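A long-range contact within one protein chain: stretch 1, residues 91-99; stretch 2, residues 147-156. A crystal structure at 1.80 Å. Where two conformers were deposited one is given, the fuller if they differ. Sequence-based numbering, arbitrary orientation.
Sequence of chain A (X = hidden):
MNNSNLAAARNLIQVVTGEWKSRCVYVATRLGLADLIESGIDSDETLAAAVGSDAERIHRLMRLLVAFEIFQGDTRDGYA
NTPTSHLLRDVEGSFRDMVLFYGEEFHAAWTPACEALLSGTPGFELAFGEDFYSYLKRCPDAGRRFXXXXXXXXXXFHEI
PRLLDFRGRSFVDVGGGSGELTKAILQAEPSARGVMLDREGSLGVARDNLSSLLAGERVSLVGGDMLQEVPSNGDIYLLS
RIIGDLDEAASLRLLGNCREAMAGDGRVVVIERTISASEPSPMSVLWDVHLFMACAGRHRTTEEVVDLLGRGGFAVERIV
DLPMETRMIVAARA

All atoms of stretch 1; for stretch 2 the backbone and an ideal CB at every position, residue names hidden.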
ATOM      1  N   VAL A  91      -6.748  -5.682  22.186  1.00 37.85           N
ATOM      2  CA  VAL A  91      -6.915  -6.947  22.894  1.00 39.92           C
ATOM      3  C   VAL A  91      -5.597  -7.750  22.772  1.00 40.75           C
ATOM      4  O   VAL A  91      -4.853  -7.628  21.790  1.00 40.26           O
ATOM      5  CB  VAL A  91      -8.163  -7.751  22.367  1.00 40.66           C
ATOM      6  CG1 VAL A  91      -9.473  -7.048  22.796  1.00 42.19           C
ATOM      7  CG2 VAL A  91      -8.104  -7.911  20.847  1.00 41.92           C
ATOM      8  N   GLU A  92      -5.322  -8.564  23.783  1.00 41.98           N
ATOM      9  CA  GLU A  92      -4.032  -9.264  23.941  1.00 43.23           C
ATOM     10  C   GLU A  92      -3.282  -9.672  22.672  1.00 43.07           C
ATOM     11  O   GLU A  92      -2.113  -9.261  22.474  1.00 44.06           O
ATOM     12  CB  GLU A  92      -4.153 -10.452  24.907  0.50 43.37           C
ATOM     13  CG  GLU A  92      -3.540 -10.161  26.268  0.50 44.75           C
ATOM     14  CD  GLU A  92      -2.022 -10.342  26.297  0.50 45.14           C
ATOM     15  OE1 GLU A  92      -1.529 -10.963  27.266  0.50 45.25           O
ATOM     16  OE2 GLU A  92      -1.327  -9.862  25.374  0.50 43.29           O
ATOM     17  N   GLY A  93      -3.913 -10.469  21.816  1.00 41.96           N
ATOM     18  CA  GLY A  93      -3.192 -10.989  20.656  1.00 42.50           C
ATOM     19  C   GLY A  93      -3.569 -10.386  19.311  1.00 41.86           C
ATOM     20  O   GLY A  93      -3.626 -11.099  18.311  1.00 42.64           O
ATOM     21  N   SER A  94      -3.854  -9.076  19.279  1.00 39.73           N
ATOM     22  CA  SER A  94      -4.311  -8.465  18.020  1.00 36.82           C
ATOM     23  C   SER A  94      -3.103  -7.974  17.221  1.00 35.34           C
ATOM     24  O   SER A  94      -1.959  -8.013  17.692  1.00 35.75           O
ATOM     25  CB  SER A  94      -5.217  -7.283  18.323  1.00 35.99           C
ATOM     26  OG  SER A  94      -4.456  -6.302  19.013  1.00 32.33           O
ATOM     27  N   PHE A  95      -3.382  -7.460  16.022  1.00 32.54           N
ATOM     28  CA  PHE A  95      -2.355  -6.797  15.182  1.00 29.51           C
ATOM     29  C   PHE A  95      -2.216  -5.302  15.478  1.00 28.14           C
ATOM     30  O   PHE A  95      -1.422  -4.584  14.824  1.00 24.13           O
ATOM     31  CB  PHE A  95      -2.705  -7.021  13.726  1.00 30.22           C
ATOM     32  CG  PHE A  95      -2.437  -8.421  13.253  1.00 33.77           C
ATOM     33  CD1 PHE A  95      -2.335  -9.469  14.149  1.00 38.22           C
ATOM     34  CD2 PHE A  95      -2.260  -8.692  11.898  1.00 42.22           C
ATOM     35  CE1 PHE A  95      -2.088 -10.774  13.708  1.00 42.02           C
ATOM     36  CE2 PHE A  95      -1.989 -10.012  11.442  1.00 40.05           C
ATOM     37  CZ  PHE A  95      -1.914 -11.043  12.348  1.00 39.86           C
ATOM     38  N   ARG A  96      -2.958  -4.852  16.502  1.00 25.58           N
ATOM     39  CA  ARG A  96      -3.071  -3.405  16.764  1.00 24.98           C
ATOM     40  C   ARG A  96      -1.708  -2.743  16.926  1.00 24.10           C
ATOM     41  O   ARG A  96      -1.405  -1.776  16.243  1.00 22.25           O
ATOM     42  CB  ARG A  96      -3.954  -3.106  17.995  1.00 22.67           C
ATOM     43  CG  ARG A  96      -3.860  -1.667  18.434  1.00 26.13           C
ATOM     44  CD  ARG A  96      -4.800  -1.262  19.644  1.00 26.08           C
ATOM     45  NE  ARG A  96      -4.210  -0.087  20.301  1.00 33.11           N
ATOM     46  CZ  ARG A  96      -4.490   1.179  20.008  1.00 29.89           C
ATOM     47  NH1 ARG A  96      -5.403   1.479  19.098  1.00 33.86           N
ATOM     48  NH2 ARG A  96      -3.868   2.143  20.663  1.00 31.77           N
ATOM     49  N   ASP A  97      -0.875  -3.239  17.851  1.00 22.10           N
ATOM     50  CA  ASP A  97       0.427  -2.603  18.067  1.00 23.43           C
ATOM     51  C   ASP A  97       1.350  -2.747  16.879  1.00 22.50           C
ATOM     52  O   ASP A  97       2.223  -1.919  16.706  1.00 23.39           O
ATOM     53  CB  ASP A  97       1.109  -3.226  19.285  1.00 23.50           C
ATOM     54  CG  ASP A  97       0.352  -2.869  20.540  1.00 29.61           C
ATOM     55  OD1 ASP A  97       0.088  -1.644  20.718  1.00 33.10           O
ATOM     56  OD2 ASP A  97      -0.056  -3.787  21.254  1.00 29.95           O
ATOM     57  N   MET A  98       1.218  -3.844  16.146  1.00 21.27           N
ATOM     58  CA  MET A  98       2.022  -4.014  14.903  1.00 22.92           C
ATOM     59  C   MET A  98       1.627  -2.942  13.862  1.00 22.76           C
ATOM     60  O   MET A  98       2.496  -2.241  13.299  1.00 21.38           O
ATOM     61  CB  MET A  98       1.855  -5.426  14.321  1.00 23.48           C
ATOM     62  CG  MET A  98       2.766  -5.707  13.124  1.00 26.22           C
ATOM     63  SD  MET A  98       2.182  -7.040  12.092  1.00 34.89           S
ATOM     64  CE  MET A  98       0.765  -6.165  11.389  1.00 37.44           C
ATOM     65  N   VAL A  99       0.330  -2.757  13.656  1.00 22.46           N
ATOM     66  CA  VAL A  99      -0.160  -1.701  12.713  1.00 22.27           C
ATOM     67  C   VAL A  99       0.413  -0.312  13.054  1.00 21.89           C
ATOM     68  O   VAL A  99       0.864   0.450  12.180  1.00 22.31           O
ATOM     69  CB  VAL A  99      -1.720  -1.654  12.675  1.00 21.04           C
ATOM     70  CG1 VAL A  99      -2.251  -0.394  11.916  1.00 20.89           C
ATOM     71  CG2 VAL A  99      -2.310  -2.993  12.076  1.00 22.83           C
ATOM     72  N   UNK A 147       8.323  -4.715  20.770  1.00 27.53           N
ATOM     73  CA  UNK A 147       7.993  -5.995  21.360  1.00 27.82           C
ATOM     74  C   UNK A 147       6.482  -6.255  21.230  1.00 28.32           C
ATOM     75  O   UNK A 147       6.080  -7.339  20.826  1.00 28.19           O
ATOM     76  CB  UNK A 147       8.431  -6.037  22.825  1.00 27.82           C
ATOM     77  N   UNK A 148       5.653  -5.260  21.544  1.00 27.43           N
ATOM     78  CA  UNK A 148       4.205  -5.387  21.361  1.00 28.85           C
ATOM     79  C   UNK A 148       3.860  -5.623  19.876  1.00 28.44           C
ATOM     80  O   UNK A 148       2.961  -6.391  19.536  1.00 28.05           O
ATOM     81  CB  UNK A 148       3.495  -4.134  21.878  1.00 28.85           C
ATOM     82  N   UNK A 149       4.580  -4.967  18.985  1.00 27.26           N
ATOM     83  CA  UNK A 149       4.328  -5.216  17.556  1.00 28.64           C
ATOM     84  C   UNK A 149       4.709  -6.649  17.151  1.00 29.56           C
ATOM     85  O   UNK A 149       4.059  -7.264  16.295  1.00 30.15           O
ATOM     86  CB  UNK A 149       5.108  -4.213  16.704  1.00 28.64           C
ATOM     87  N   UNK A 150       5.776  -7.179  17.752  1.00 29.88           N
ATOM     88  CA  UNK A 150       6.245  -8.542  17.413  1.00 31.29           C
ATOM     89  C   UNK A 150       5.301  -9.625  17.949  1.00 33.60           C
ATOM     90  O   UNK A 150       5.271 -10.751  17.443  1.00 34.18           O
ATOM     91  CB  UNK A 150       7.651  -8.769  17.972  1.00 31.29           C
ATOM     92  N   UNK A 151       4.483  -9.261  18.931  1.00 35.16           N
ATOM     93  CA  UNK A 151       3.416 -10.156  19.383  1.00 37.14           C
ATOM     94  C   UNK A 151       2.431 -10.618  18.304  1.00 38.56           C
ATOM     95  O   UNK A 151       1.814 -11.700  18.456  1.00 37.81           O
ATOM     96  CB  UNK A 151       2.628  -9.457  20.492  1.00 37.14           C
ATOM     97  N   UNK A 152       2.280  -9.847  17.217  1.00 39.27           N
ATOM     98  CA  UNK A 152       1.392 -10.274  16.124  1.00 42.20           C
ATOM     99  C   UNK A 152       1.827 -11.653  15.595  1.00 43.90           C
ATOM    100  O   UNK A 152       1.000 -12.465  15.154  1.00 45.15           O
ATOM    101  CB  UNK A 152       1.399  -9.244  14.993  1.00 42.20           C
ATOM    102  N   UNK A 153       3.120 -11.926  15.700  1.00 45.46           N
ATOM    103  CA  UNK A 153       3.711 -13.201  15.257  1.00 47.26           C
ATOM    104  C   UNK A 153       3.581 -14.356  16.269  1.00 47.23           C
ATOM    105  O   UNK A 153       3.976 -15.483  15.981  1.00 47.67           O
ATOM    106  CB  UNK A 153       5.193 -12.982  14.947  1.00 47.26           C
ATOM    107  N   UNK A 154       2.982 -14.076  17.429  1.00 46.94           N
ATOM    108  CA  UNK A 154       2.529 -15.122  18.348  1.00 46.21           C
ATOM    109  C   UNK A 154       1.516 -16.047  17.678  1.00 46.45           C
ATOM    110  O   UNK A 154       1.290 -17.170  18.141  1.00 44.52           O
ATOM    111  CB  UNK A 154       1.917 -14.498  19.603  1.00 46.21           C
ATOM    112  N   UNK A 155       0.940 -15.574  16.562  1.00 45.93           N
ATOM    113  CA  UNK A 155       0.096 -16.423  15.718  1.00 45.64           C
ATOM    114  C   UNK A 155       0.849 -17.701  15.328  1.00 44.18           C
ATOM    115  O   UNK A 155       0.289 -18.803  15.377  1.00 44.88           O
ATOM    116  CB  UNK A 155      -0.348 -15.663  14.467  1.00 45.64           C
ATOM    117  N   UNK A 156       2.109 -17.555  14.944  1.00 41.68           N
ATOM    118  CA  UNK A 156       2.885 -18.703  14.494  1.00 40.13           C
ATOM    119  C   UNK A 156       3.271 -19.544  15.713  1.00 39.13           C
ATOM    120  O   UNK A 156       3.139 -20.780  15.687  1.00 39.35           O
ATOM    121  CB  UNK A 156       4.126 -18.258  13.718  1.00 40.13           C
TER

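Position 147 opens the stretch in helical conformation (phi/psi -60/-46), and its CB has nothing of stretch 1 within 5.5 Å. Stretch 1 therefore sets almost no condition on the side chain; the deposited residue is Leu-147, which stays out of reach.

At position 148 the CA-to-CB bond points toward stretch 1, and the ideal CB lies 3.6 Å from Asp-97 OD2. A donor such as serine, asparagine or lysine could answer the carboxylate, although an aliphatic chain could also pack beside it. Leu-148 takes the second course, its CG 3.5 Å from Asp-97 OD2. The polar link is made instead through the backbone: one water lies 2.7 Å from Asp-97 OD2 and 2.8 Å from Leu-148 O, while a second accepts from Met-98 N at 2.9 Å and lies 3.2 Å from Leu-148 O.

Position 149 comes where the backbones are very close, its CA 3.7 Å from Met-98 CA. The ideal CB points sideways, yet it already lies 3.6 Å from Met-98 CA and 3.7 Å from Asp-97 O, so a small residue, glycine, alanine or perhaps serine, suits this spot best. Ala-149 is found, its CB 4.2 Å from Met-98 CB in an apolar contact.

Position 150 points away, and many side chains would be compatible with stretch 1; Met-150 makes no contact with it.

The CB of position 151 points toward stretch 1 but is still 5.1 Å from its nearest atom there, Glu-92 O. This leaves room for a long side chain, and the carboxylate of Glu-92 favours a basic one, lysine or arginine, though glutamine could also reach toward it. The residue is Lys-151. From a chi1 near -74° (m), its chain continues through three t torsions, and this extended form carries NZ to 3.5 Å from Glu-92 OE2, forming a salt bridge.

Position 152 also points toward stretch 1, but into a confined site: the ideal CB lies 3.7 Å from Met-98 SD and 3.8 Å from Phe-95 CD1. A small apolar group fits well here. Ala-152 places its CB over one face of the Phe-95 ring, 4.2 Å from the ring centroid and 26° off the normal, a CH-pi contact.

Stretch 1 asks little of positions 153 and 154. The first points away, so polar or apolar side chains would do, and it is Ser-153. The second points toward it, but nothing of stretch 1 lies within 5.5 Å of its ideal CB, so many side chains would do; Asn-154 uses its ND2 for a hydrogen bond elsewhere in the structure.

At position 155 the CB points toward stretch 1, 5.2 Å from Phe-95 CE1, a gap that a medium or large apolar side chain such as leucine, isoleucine or methionine could bridge. Leu-155 does so, bringing CD1 to 3.5 Å from Phe-95 CE1 at the ring edge, near its plane.

Position 156 is beyond reach, leaving the choice open; it is Ala-156.

Stretch 2 147-156: LLAMKASNLA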
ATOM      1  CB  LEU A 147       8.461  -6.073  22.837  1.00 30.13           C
ATOM      2  CG  LEU A 147       9.981  -6.163  23.117  1.00 31.14           C
ATOM      3  CD1 LEU A 147      10.211  -6.236  24.615  1.00 31.58           C
ATOM      4  CD2 LEU A 147      10.628  -7.358  22.396  1.00 31.88           C
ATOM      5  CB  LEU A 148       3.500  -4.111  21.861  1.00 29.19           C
ATOM      6  CG  LEU A 148       2.871  -3.885  23.247  1.00 31.95           C
ATOM      7  CD1 LEU A 148       3.258  -4.891  24.260  1.00 36.47           C
ATOM      8  CD2 LEU A 148       3.001  -2.344  23.703  1.00 30.57           C
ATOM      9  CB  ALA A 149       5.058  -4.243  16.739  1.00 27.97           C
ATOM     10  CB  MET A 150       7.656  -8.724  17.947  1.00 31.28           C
ATOM     11  CG  MET A 150       8.688  -8.016  17.127  1.00 32.53           C
ATOM     12  SD  MET A 150       8.628  -8.436  15.368  1.00 37.55           S
ATOM     13  CE  MET A 150       9.088 -10.196  15.390  1.00 45.58           C
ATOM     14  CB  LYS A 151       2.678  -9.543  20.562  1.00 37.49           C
ATOM     15  CG  LYS A 151       3.491  -9.605  21.855  1.00 36.40           C
ATOM     16  CD  LYS A 151       2.575  -9.265  22.997  1.00 39.39           C
ATOM     17  CE  LYS A 151       3.021  -9.885  24.288  1.00 41.86           C
ATOM     18  NZ  LYS A 151       2.147  -9.402  25.435  1.00 44.10           N
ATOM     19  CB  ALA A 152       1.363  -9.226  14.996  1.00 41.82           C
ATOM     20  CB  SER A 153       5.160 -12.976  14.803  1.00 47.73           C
ATOM     21  OG  SER A 153       5.165 -12.391  13.497  1.00 51.37           O
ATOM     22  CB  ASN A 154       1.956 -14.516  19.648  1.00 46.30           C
ATOM     23  CG  ASN A 154       3.062 -13.962  20.575  1.00 46.31           C
ATOM     24  OD1 ASN A 154       4.258 -14.034  20.258  1.00 44.13           O
ATOM     25  ND2 ASN A 154       2.657 -13.397  21.708  1.00 45.13           N
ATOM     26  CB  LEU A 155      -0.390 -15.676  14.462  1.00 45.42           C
ATOM     27  CG  LEU A 155      -1.796 -15.064  14.460  1.00 48.33           C
ATOM     28  CD1 LEU A 155      -1.908 -13.822  15.338  1.00 52.62           C
ATOM     29  CD2 LEU A 155      -2.270 -14.747  13.042  1.00 46.12           C
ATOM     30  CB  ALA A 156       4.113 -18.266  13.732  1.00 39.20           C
TER
HETATM   31  O   HOH W   1       0.592  -6.360  17.397  1.00 31.11           O
HETATM   32  O   HOH W   2       0.639  -6.347  21.143  1.00 30.89           O
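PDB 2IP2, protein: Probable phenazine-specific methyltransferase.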